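Local coordinates for Lin1840 protein (Listeria innocua serovar 6a, PDB 4ZOC) that probably hydrolyses terminal, non-reducing beta-D-glucosyl residues with release of beta-D-glucose, and takes part in beta-1,2-glucan metabolism, at residues S605-K610 and I630-D635; L104-S109 and V372-L377; L624-T629 and H701-G706; P499-L504 and S519-E524. The protein carries 2 engineered substitutions. All blocks are in the same frame, centred on the assembly; numbering follows the deposited sequence.

Interaction 1 (S605-K610 and I630-D635)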
# COMPACT_ATOMS: atom_id res chain seq x y z
N SER A 605 -36.03 2.36 12.30
CA SER A 605 -36.91 1.26 12.12
C SER A 605 -36.14 -0.07 12.41
O SER A 605 -34.92 -0.10 12.66
CB SER A 605 -37.40 1.23 10.68
OG SER A 605 -37.98 2.40 10.23
N GLU A 606 -36.86 -1.16 12.33
CA GLU A 606 -36.29 -2.51 12.47
C GLU A 606 -36.88 -3.37 11.35
O GLU A 606 -38.06 -3.27 11.03
CB GLU A 606 -36.78 -3.09 13.77
CG GLU A 606 -35.96 -3.13 15.01
CD GLU A 606 -36.49 -4.30 15.88
OE1 GLU A 606 -37.63 -4.21 16.34
OE2 GLU A 606 -35.83 -5.36 16.08
N PHE A 607 -36.08 -4.24 10.76
CA PHE A 607 -36.53 -5.00 9.61
C PHE A 607 -36.24 -6.45 9.79
O PHE A 607 -35.40 -6.82 10.54
CB PHE A 607 -35.80 -4.56 8.35
CG PHE A 607 -35.95 -3.08 8.05
CD1 PHE A 607 -37.05 -2.59 7.31
CD2 PHE A 607 -35.01 -2.19 8.50
CE1 PHE A 607 -37.22 -1.26 7.07
CE2 PHE A 607 -35.19 -0.82 8.29
CZ PHE A 607 -36.26 -0.38 7.54
N GLU A 608 -36.98 -7.28 9.07
CA GLU A 608 -36.73 -8.71 9.05
C GLU A 608 -36.64 -9.15 7.62
O GLU A 608 -37.47 -8.74 6.80
CB GLU A 608 -37.86 -9.43 9.74
CG GLU A 608 -37.49 -10.02 11.08
CD GLU A 608 -38.55 -11.00 11.54
OE1 GLU A 608 -38.19 -12.14 11.90
OE2 GLU A 608 -39.75 -10.62 11.49
N LEU A 609 -35.65 -9.96 7.31
CA LEU A 609 -35.46 -10.41 5.94
C LEU A 609 -35.57 -11.93 5.90
O LEU A 609 -35.02 -12.59 6.75
CB LEU A 609 -34.07 -10.00 5.42
CG LEU A 609 -33.90 -8.58 4.97
CD1 LEU A 609 -33.91 -7.59 6.14
CD2 LEU A 609 -32.66 -8.53 4.11
N LYS A 610 -36.19 -12.47 4.87
CA LYS A 610 -36.25 -13.89 4.60
C LYS A 610 -35.93 -14.14 3.13
O LYS A 610 -36.57 -13.59 2.26
CB LYS A 610 -37.68 -14.42 4.92
CG LYS A 610 -37.95 -15.89 4.60
CD LYS A 610 -37.55 -16.79 5.78
CE LYS A 610 -37.38 -18.24 5.38
NZ LYS A 610 -36.84 -18.98 6.55
N ILE A 630 -38.91 -8.78 2.68
CA ILE A 630 -38.51 -7.87 3.76
C ILE A 630 -39.74 -7.27 4.40
O ILE A 630 -40.68 -6.90 3.71
CB ILE A 630 -37.52 -6.80 3.27
CG1 ILE A 630 -37.11 -5.91 4.46
CG2 ILE A 630 -38.07 -5.99 2.11
CD1 ILE A 630 -35.82 -5.11 4.17
N LYS A 631 -39.73 -7.21 5.73
CA LYS A 631 -40.79 -6.63 6.54
C LYS A 631 -40.24 -5.60 7.52
O LYS A 631 -39.24 -5.83 8.14
CB LYS A 631 -41.52 -7.72 7.32
CG LYS A 631 -42.85 -7.21 7.88
CD LYS A 631 -43.66 -8.23 8.64
CE LYS A 631 -44.81 -7.50 9.30
NZ LYS A 631 -45.69 -8.50 9.92
N ASN A 632 -40.90 -4.45 7.60
CA ASN A 632 -40.70 -3.49 8.65
C ASN A 632 -41.57 -3.81 9.87
O ASN A 632 -42.77 -3.69 9.81
CB ASN A 632 -41.04 -2.10 8.12
CG ASN A 632 -40.82 -0.97 9.14
OD1 ASN A 632 -40.62 -1.15 10.35
ND2 ASN A 632 -40.93 0.28 8.62
N ILE A 633 -40.91 -4.32 10.92
CA ILE A 633 -41.53 -4.84 12.09
C ILE A 633 -41.63 -3.80 13.20
O ILE A 633 -41.92 -4.12 14.35
CB ILE A 633 -40.84 -6.13 12.58
CG1 ILE A 633 -39.36 -5.89 12.94
CG2 ILE A 633 -40.94 -7.26 11.50
CD1 ILE A 633 -38.70 -7.04 13.73
N SER A 634 -41.35 -2.55 12.87
CA SER A 634 -41.46 -1.42 13.84
C SER A 634 -42.68 -0.57 13.48
O SER A 634 -43.42 -0.85 12.50
CB SER A 634 -40.19 -0.56 13.82
OG SER A 634 -40.12 0.27 12.61
N ASP A 635 -42.89 0.50 14.27
CA ASP A 635 -43.95 1.37 14.04
C ASP A 635 -43.49 2.62 13.31
O ASP A 635 -44.21 3.61 13.26
CB ASP A 635 -44.56 1.77 15.41
CG ASP A 635 -45.19 0.58 16.09
OD1 ASP A 635 -45.95 -0.18 15.44
OD2 ASP A 635 -44.92 0.40 17.27
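Ser605 enters the contact with its backbone against a hydroxyl: Ser634 OG lies 3.4 Å from Ser605 CA, while Ser605 OG itself bonds to Ile636 O. At Glu606 the carbonyl takes the N-H of Ile633, with Ile633 N 3.0 Å from Glu606 O and 26° out of the carbonyl plane. CB of Glu606 meets Ile633 CG1 and its carboxylate lies loosely beside Ile633 CD1, the two side chains crossing obliquely. Phe607 opens the antiparallel strand pair in a non-hydrogen-bonded position opposite Asn632. Its ring crosses CB of that asparagine obliquely (CE1 to CB), the ring and amide planes 48° apart, and reaches Leu668 and Glu640 on the facing sheet. Glu608 and Lys631 form the hydrogen-bonded pair, Glu608 N to Lys631 O at 2.8 Å and Lys631 N to Glu608 O at 2.9 Å, both in the carbonyl planes. Leu609 lies alongside Ile630 and points the same way, with CD1 of each 3.7 Å apart. Branched and aromatic residues suit this face, which is turned to strands 638-648 and 659-668. Where the strand ends, Asn632 OD1 makes an Asx turn, accepting from Ser634 N and, at 2.7 Å, from Ser634 OG; its ND2 donates to Ile636 O and Leu668 O. Four bonds therefore grip a buried amide, which fixes its flip and satisfies its polarity as the chain leaves the sheet.

Interaction 2 (L104-S109 and V372-L377); sequences LALGCS and VESAVL
The carboxylate of Glu373 is the one flat side-chain group in these two segments, and its two oxygens are each taken by a lysine: OE2 forms a salt bridge with Lys639 and OE1 with Lys665. A bend in the chain (chi2 -73°) carries this group off to the lysines, leaving CB beside Ser109, 4.0 Å from Ser109 CB. The next flat units are peptide groups. Ser109 CA directs its hydrogen at Glu373 O, 3.3 Å away, a C-H...O contact that is fairly straight (155° at the hydrogen). Ser374 O meets Cys108 CB at 3.4 Å and is buried with no polar partner in the model.

Small side chains allow this closeness. Ser374 CB rests 3.2 Å from Ala105 O, and its OG, turned beside its own backbone nitrogen, bonds back to Ala370 O while touching Leu106 CD2. Val376 pushes CG2 against CB of Cys108, 3.7 Å away. Ser109 OG donates to Leu106 O at 2.8 Å and accepts from Asp111 N, so one hydroxyl ties the end of one helix to the start of the next.

The last turns of two helices, 103-108 and 361-374, thus pack end against end, the second just before it turns into strand 376-380. This is a buried domain junction of a family 3 glycoside hydrolase, joining the TIM-barrel part to the C-terminal alpha/beta part.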
# COMPACT_ATOMS: atom_id res chain seq x y z
N LEU A 104 -18.95 10.51 -2.50
CA LEU A 104 -18.72 9.44 -1.51
C LEU A 104 -20.01 9.28 -0.70
O LEU A 104 -20.40 8.20 -0.37
CB LEU A 104 -17.52 9.78 -0.66
CG LEU A 104 -17.08 8.61 0.23
CD1 LEU A 104 -16.98 7.28 -0.50
CD2 LEU A 104 -15.82 8.95 0.97
N ALA A 105 -20.68 10.39 -0.39
CA ALA A 105 -21.99 10.37 0.30
C ALA A 105 -23.05 9.72 -0.60
O ALA A 105 -23.86 8.88 -0.18
CB ALA A 105 -22.40 11.73 0.71
N LEU A 106 -23.05 10.09 -1.87
CA LEU A 106 -24.01 9.49 -2.79
C LEU A 106 -23.80 7.96 -2.83
O LEU A 106 -24.70 7.23 -3.06
CB LEU A 106 -23.97 10.12 -4.19
CG LEU A 106 -24.31 11.60 -4.26
CD1 LEU A 106 -24.14 12.17 -5.64
CD2 LEU A 106 -25.71 11.84 -3.75
N GLY A 107 -22.58 7.50 -2.71
CA GLY A 107 -22.26 6.07 -2.73
C GLY A 107 -23.02 5.46 -1.53
O GLY A 107 -23.68 4.43 -1.64
N CYS A 108 -23.00 6.15 -0.43
CA CYS A 108 -23.69 5.65 0.82
C CYS A 108 -25.24 5.57 0.70
O CYS A 108 -25.87 4.89 1.48
CB CYS A 108 -23.32 6.44 2.05
SG CYS A 108 -21.55 6.40 2.48
N SER A 109 -25.84 6.31 -0.26
CA SER A 109 -27.25 6.16 -0.57
C SER A 109 -27.61 4.78 -1.03
O SER A 109 -28.73 4.39 -0.80
CB SER A 109 -27.77 7.15 -1.62
OG SER A 109 -27.43 6.75 -2.94
N VAL A 372 -30.78 13.32 2.64
CA VAL A 372 -31.36 12.39 3.61
C VAL A 372 -31.18 10.92 3.18
O VAL A 372 -31.29 9.99 4.01
CB VAL A 372 -32.80 12.74 4.04
CG1 VAL A 372 -32.85 14.19 4.52
CG2 VAL A 372 -33.79 12.58 2.97
N GLU A 373 -30.99 10.67 1.88
CA GLU A 373 -30.69 9.27 1.42
C GLU A 373 -29.25 8.81 1.71
O GLU A 373 -29.00 7.62 1.86
CB GLU A 373 -30.88 9.09 -0.11
CG GLU A 373 -32.33 9.25 -0.56
CD GLU A 373 -33.20 8.09 -0.17
OE1 GLU A 373 -32.70 6.94 -0.14
OE2 GLU A 373 -34.36 8.36 0.15
N SER A 374 -28.35 9.76 1.81
CA SER A 374 -26.90 9.56 1.78
C SER A 374 -26.20 9.59 3.16
O SER A 374 -25.12 9.03 3.34
CB SER A 374 -26.28 10.66 0.94
OG SER A 374 -26.70 10.56 -0.38
N ALA A 375 -26.84 10.23 4.12
CA ALA A 375 -26.28 10.28 5.49
C ALA A 375 -26.30 8.88 6.10
O ALA A 375 -27.19 8.05 5.76
CB ALA A 375 -27.06 11.22 6.36
N VAL A 376 -25.39 8.63 7.04
CA VAL A 376 -25.25 7.29 7.63
C VAL A 376 -25.27 7.41 9.13
O VAL A 376 -24.48 8.10 9.74
CB VAL A 376 -23.98 6.54 7.22
CG1 VAL A 376 -23.98 5.13 7.83
CG2 VAL A 376 -23.83 6.52 5.72
N LEU A 377 -26.29 6.81 9.70
CA LEU A 377 -26.40 6.76 11.15
C LEU A 377 -25.50 5.71 11.66
O LEU A 377 -25.70 4.52 11.37
CB LEU A 377 -27.86 6.51 11.58
CG LEU A 377 -28.09 6.57 13.13
CD1 LEU A 377 -27.82 7.93 13.78
CD2 LEU A 377 -29.51 6.09 13.47

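Interaction 3 (L624-T629 and H701-G706)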
# COMPACT_ATOMS: atom_id res chain seq x y z
N LEU A 624 -28.42 -17.13 -11.16
CA LEU A 624 -29.06 -17.39 -9.92
C LEU A 624 -30.05 -16.30 -9.59
O LEU A 624 -29.69 -15.09 -9.49
CB LEU A 624 -28.01 -17.56 -8.78
CG LEU A 624 -28.58 -17.90 -7.43
CD1 LEU A 624 -28.99 -19.35 -7.36
CD2 LEU A 624 -27.59 -17.52 -6.32
N HIS A 625 -31.31 -16.72 -9.39
CA HIS A 625 -32.38 -15.83 -8.99
C HIS A 625 -32.60 -15.87 -7.47
O HIS A 625 -32.87 -16.92 -6.90
CB HIS A 625 -33.69 -16.09 -9.73
CG HIS A 625 -33.56 -15.87 -11.20
ND1 HIS A 625 -33.77 -14.64 -11.80
CD2 HIS A 625 -33.18 -16.71 -12.18
CE1 HIS A 625 -33.57 -14.75 -13.09
NE2 HIS A 625 -33.18 -15.99 -13.34
N VAL A 626 -32.49 -14.72 -6.84
CA VAL A 626 -32.53 -14.61 -5.39
C VAL A 626 -33.72 -13.75 -5.03
O VAL A 626 -33.86 -12.59 -5.50
CB VAL A 626 -31.23 -13.97 -4.83
CG1 VAL A 626 -31.32 -13.91 -3.34
CG2 VAL A 626 -30.00 -14.76 -5.27
N GLU A 627 -34.63 -14.33 -4.26
CA GLU A 627 -35.86 -13.65 -3.90
C GLU A 627 -35.86 -13.40 -2.42
O GLU A 627 -35.62 -14.30 -1.62
CB GLU A 627 -37.09 -14.52 -4.26
CG GLU A 627 -38.41 -13.86 -3.89
CD GLU A 627 -39.59 -14.73 -4.22
OE1 GLU A 627 -40.23 -14.45 -5.22
OE2 GLU A 627 -39.81 -15.74 -3.51
N VAL A 628 -36.13 -12.17 -2.05
CA VAL A 628 -35.99 -11.75 -0.67
C VAL A 628 -37.26 -11.04 -0.23
O VAL A 628 -37.69 -10.10 -0.86
CB VAL A 628 -34.77 -10.83 -0.41
CG1 VAL A 628 -34.63 -10.52 1.07
CG2 VAL A 628 -33.47 -11.46 -0.94
N THR A 629 -37.81 -11.48 0.88
CA THR A 629 -38.98 -10.83 1.49
C THR A 629 -38.54 -10.04 2.69
O THR A 629 -37.86 -10.54 3.60
CB THR A 629 -39.99 -11.90 1.95
OG1 THR A 629 -40.38 -12.63 0.79
CG2 THR A 629 -41.22 -11.28 2.52
N HIS A 701 -19.88 -21.94 -4.47
CA HIS A 701 -20.00 -20.48 -4.18
C HIS A 701 -20.89 -20.34 -2.97
O HIS A 701 -21.76 -21.20 -2.74
CB HIS A 701 -20.62 -19.72 -5.34
CG HIS A 701 -19.71 -19.63 -6.53
ND1 HIS A 701 -19.07 -18.48 -6.89
CD2 HIS A 701 -19.31 -20.58 -7.42
CE1 HIS A 701 -18.28 -18.73 -7.92
NE2 HIS A 701 -18.46 -19.98 -8.29
N ARG A 702 -20.67 -19.30 -2.19
CA ARG A 702 -21.57 -18.89 -1.14
C ARG A 702 -22.28 -17.63 -1.51
O ARG A 702 -21.71 -16.76 -2.10
CB ARG A 702 -20.83 -18.67 0.18
CG ARG A 702 -20.19 -19.95 0.70
CD ARG A 702 -19.60 -19.69 2.05
NE ARG A 702 -18.91 -20.90 2.43
CZ ARG A 702 -17.59 -21.04 2.60
NH1 ARG A 702 -16.73 -20.03 2.43
NH2 ARG A 702 -17.11 -22.22 2.93
N VAL A 703 -23.51 -17.53 -1.08
CA VAL A 703 -24.43 -16.46 -1.38
C VAL A 703 -24.84 -15.89 -0.03
O VAL A 703 -25.29 -16.64 0.86
CB VAL A 703 -25.72 -16.97 -2.14
CG1 VAL A 703 -26.61 -15.77 -2.50
CG2 VAL A 703 -25.35 -17.66 -3.46
N PHE A 704 -24.62 -14.59 0.17
CA PHE A 704 -24.88 -13.91 1.41
C PHE A 704 -25.94 -12.87 1.18
O PHE A 704 -25.81 -11.97 0.29
CB PHE A 704 -23.64 -13.19 1.98
CG PHE A 704 -22.40 -14.06 2.05
CD1 PHE A 704 -21.59 -14.25 0.92
CD2 PHE A 704 -22.02 -14.61 3.27
CE1 PHE A 704 -20.45 -15.00 1.01
CE2 PHE A 704 -20.87 -15.36 3.36
CZ PHE A 704 -20.07 -15.57 2.23
N VAL A 705 -26.99 -12.93 1.97
CA VAL A 705 -28.08 -11.99 1.80
C VAL A 705 -28.24 -11.23 3.13
O VAL A 705 -28.43 -11.83 4.20
CB VAL A 705 -29.40 -12.68 1.47
CG1 VAL A 705 -30.47 -11.61 1.29
CG2 VAL A 705 -29.27 -13.48 0.17
N GLY A 706 -28.22 -9.92 3.08
CA GLY A 706 -28.41 -9.21 4.34
C GLY A 706 -28.43 -7.70 4.18
O GLY A 706 -28.73 -7.18 3.11
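Van der Waals contact between methyl groups is the whole of this meeting. Leu624, Val626 and Val628 point from one strand, Val703 and Val705 from the other, and they meet tip to tip. Leu624 CD2 touches Val703 CG2 at 3.6 Å. Val705 divides its two methyls between neighbours: CG1 reaches Val628 CG2 at 3.7 Å and CG2 reaches Val626 CG1 at 4.1 Å. All four valines hold CG1 anti to the backbone nitrogen, the relaxed choice for a beta-branched residue in a strand, which keeps both methyls out of the crowded position between the backbone N and carbonyl carbon. Phe685 and Pro615 add to the apolar surroundings of Leu624, as Leu646 does for Val703.

Strand 624-632 takes its backbone bonds within its own layer, Val626 with Phe678 and Val628 with Val676. Polar residues of both strands turn outward, Glu627 to Ser612 and Arg702 to Gln647.

The strand axes approach to 9.5 Å and cross at -24°, the aligned face-to-face packing of a beta sandwich, here the fibronectin type III-like domain. With every touching residue buried and apolar, cohesion between the layers comes from excluding water, and branched methyls fill the gap that hydrogen bonds cannot span.

Interaction 4 (P499-L504 and S519-E524); sequences PVVITL and SDALLE
Two adjacent parallel strands, 500-504 and 521-524, run 4.6 Å apart at a 15° angle and are joined through helix 513-517 as a beta-alpha-beta unit of the six-stranded mixed sheet in the C-terminal alpha/beta domain. Ile502 sits between two partners, its N-H going to Ala521 O (2.8 Å) and its carbonyl taking Leu523 N almost along the C=O axis (2.9 Å). Leu504 N then bonds to Leu523 O. At the other end Val500 O accepts from both Asp520 N and Ala521 N.

On one face, Ile502 CG2 lies beside Leu522 CD1 at 3.8 Å, the two side chains pointing the same way, while CD1 of the isoleucine reaches Ser519 CB. Ser519 is small enough to let it in, and its OG bonds to Leu515 O of the connecting helix. On this same face Glu524, buried and bent at chi2, crosses Leu504 obliquely; OE1 accepts from Trp526 N and OE2 from Asn506 ND2. On the other face Ala521 leaves room for Val501 CG2 at 3.9 Å, and Leu523 and Thr503 meet helix 532-541.

Asp520 suits the strand's entrance because its carboxylate supplies an acceptor there: OD2 uses its anti lone pair to take Val500 N at 3.0 Å.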
# COMPACT_ATOMS: atom_id res chain seq x y z
N PRO A 499 -27.07 14.14 27.16
CA PRO A 499 -26.86 13.25 25.97
C PRO A 499 -26.35 14.04 24.79
O PRO A 499 -26.72 15.22 24.60
CB PRO A 499 -28.24 12.69 25.65
CG PRO A 499 -29.11 13.02 26.88
CD PRO A 499 -28.46 14.11 27.67
N VAL A 500 -25.45 13.42 24.05
CA VAL A 500 -24.76 14.08 22.93
C VAL A 500 -25.02 13.33 21.63
O VAL A 500 -24.81 12.10 21.57
CB VAL A 500 -23.29 14.09 23.20
CG1 VAL A 500 -22.51 14.71 22.02
CG2 VAL A 500 -22.94 14.74 24.51
N VAL A 501 -25.49 14.03 20.59
CA VAL A 501 -25.44 13.53 19.22
C VAL A 501 -24.31 14.30 18.50
O VAL A 501 -24.26 15.55 18.51
CB VAL A 501 -26.77 13.57 18.46
CG1 VAL A 501 -27.48 14.87 18.55
CG2 VAL A 501 -26.57 13.18 17.01
N ILE A 502 -23.39 13.57 17.89
CA ILE A 502 -22.35 14.18 17.06
C ILE A 502 -22.84 14.15 15.60
O ILE A 502 -23.23 13.07 15.05
CB ILE A 502 -20.98 13.49 17.20
CG1 ILE A 502 -20.33 13.85 18.53
CG2 ILE A 502 -19.98 13.97 16.11
CD1 ILE A 502 -19.08 13.06 18.96
N THR A 503 -22.85 15.31 14.96
CA THR A 503 -23.22 15.38 13.55
C THR A 503 -21.91 15.70 12.88
O THR A 503 -21.38 16.73 13.08
CB THR A 503 -24.28 16.50 13.26
OG1 THR A 503 -23.84 17.68 13.87
CG2 THR A 503 -25.60 16.21 13.88
N LEU A 504 -21.37 14.75 12.11
CA LEU A 504 -20.08 14.84 11.50
C LEU A 504 -20.15 15.20 10.03
O LEU A 504 -20.87 14.60 9.26
CB LEU A 504 -19.31 13.51 11.71
CG LEU A 504 -17.85 13.45 11.20
CD1 LEU A 504 -16.93 14.31 12.02
CD2 LEU A 504 -17.38 11.98 11.30
N SER A 519 -19.90 9.94 22.76
CA SER A 519 -21.25 10.45 22.46
C SER A 519 -22.26 9.31 22.52
O SER A 519 -21.87 8.14 22.54
CB SER A 519 -21.28 11.11 21.07
OG SER A 519 -20.94 10.19 20.02
N ASP A 520 -23.55 9.65 22.52
CA ASP A 520 -24.61 8.70 22.52
C ASP A 520 -25.11 8.37 21.14
O ASP A 520 -25.65 7.31 20.94
CB ASP A 520 -25.78 9.24 23.37
CG ASP A 520 -25.34 9.53 24.80
OD1 ASP A 520 -25.09 8.59 25.49
OD2 ASP A 520 -25.05 10.64 25.21
N ALA A 521 -24.98 9.30 20.21
CA ALA A 521 -25.32 9.11 18.82
C ALA A 521 -24.35 9.79 17.92
O ALA A 521 -23.63 10.76 18.29
CB ALA A 521 -26.76 9.59 18.47
N LEU A 522 -24.22 9.21 16.75
CA LEU A 522 -23.17 9.63 15.75
C LEU A 522 -23.75 9.49 14.35
O LEU A 522 -24.18 8.42 13.93
CB LEU A 522 -21.87 8.80 15.87
CG LEU A 522 -20.87 9.02 14.76
CD1 LEU A 522 -20.40 10.45 14.83
CD2 LEU A 522 -19.66 8.08 14.97
N LEU A 523 -23.92 10.64 13.71
CA LEU A 523 -24.56 10.78 12.40
C LEU A 523 -23.56 11.39 11.38
O LEU A 523 -23.03 12.51 11.54
CB LEU A 523 -25.81 11.65 12.53
CG LEU A 523 -26.67 11.84 11.21
CD1 LEU A 523 -27.17 10.52 10.67
CD2 LEU A 523 -27.77 12.89 11.43
N GLU A 524 -23.26 10.59 10.37
CA GLU A 524 -22.34 10.93 9.32
C GLU A 524 -23.08 11.60 8.17
O GLU A 524 -23.84 10.94 7.44
CB GLU A 524 -21.59 9.67 8.88
CG GLU A 524 -20.75 9.86 7.58
CD GLU A 524 -19.58 10.79 7.76
OE1 GLU A 524 -19.81 12.05 7.76
OE2 GLU A 524 -18.46 10.27 7.93

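From the N terminus, interaction 2 comes first and closes the longest loop, 262 residues, bringing a helix of the TIM-barrel part to the end of helix 361-374. Interaction 4 follows in series, spanning only 14 residues between neighbouring strands. The two meet where strand 376-380 pairs antiparallel with 521-524, through Val376 N and Glu524 O, so the domain junction continues into the C-terminal sheet. Interactions 1 and 3 lie later, closing loops of 19 and 71 residues, and cross, since their segments alternate and both use strand 624-632. Interaction 1 pairs strands within one layer of the fibronectin-like sandwich, interaction 3 joins the two layers, and Lys610 with Thr629 connects them.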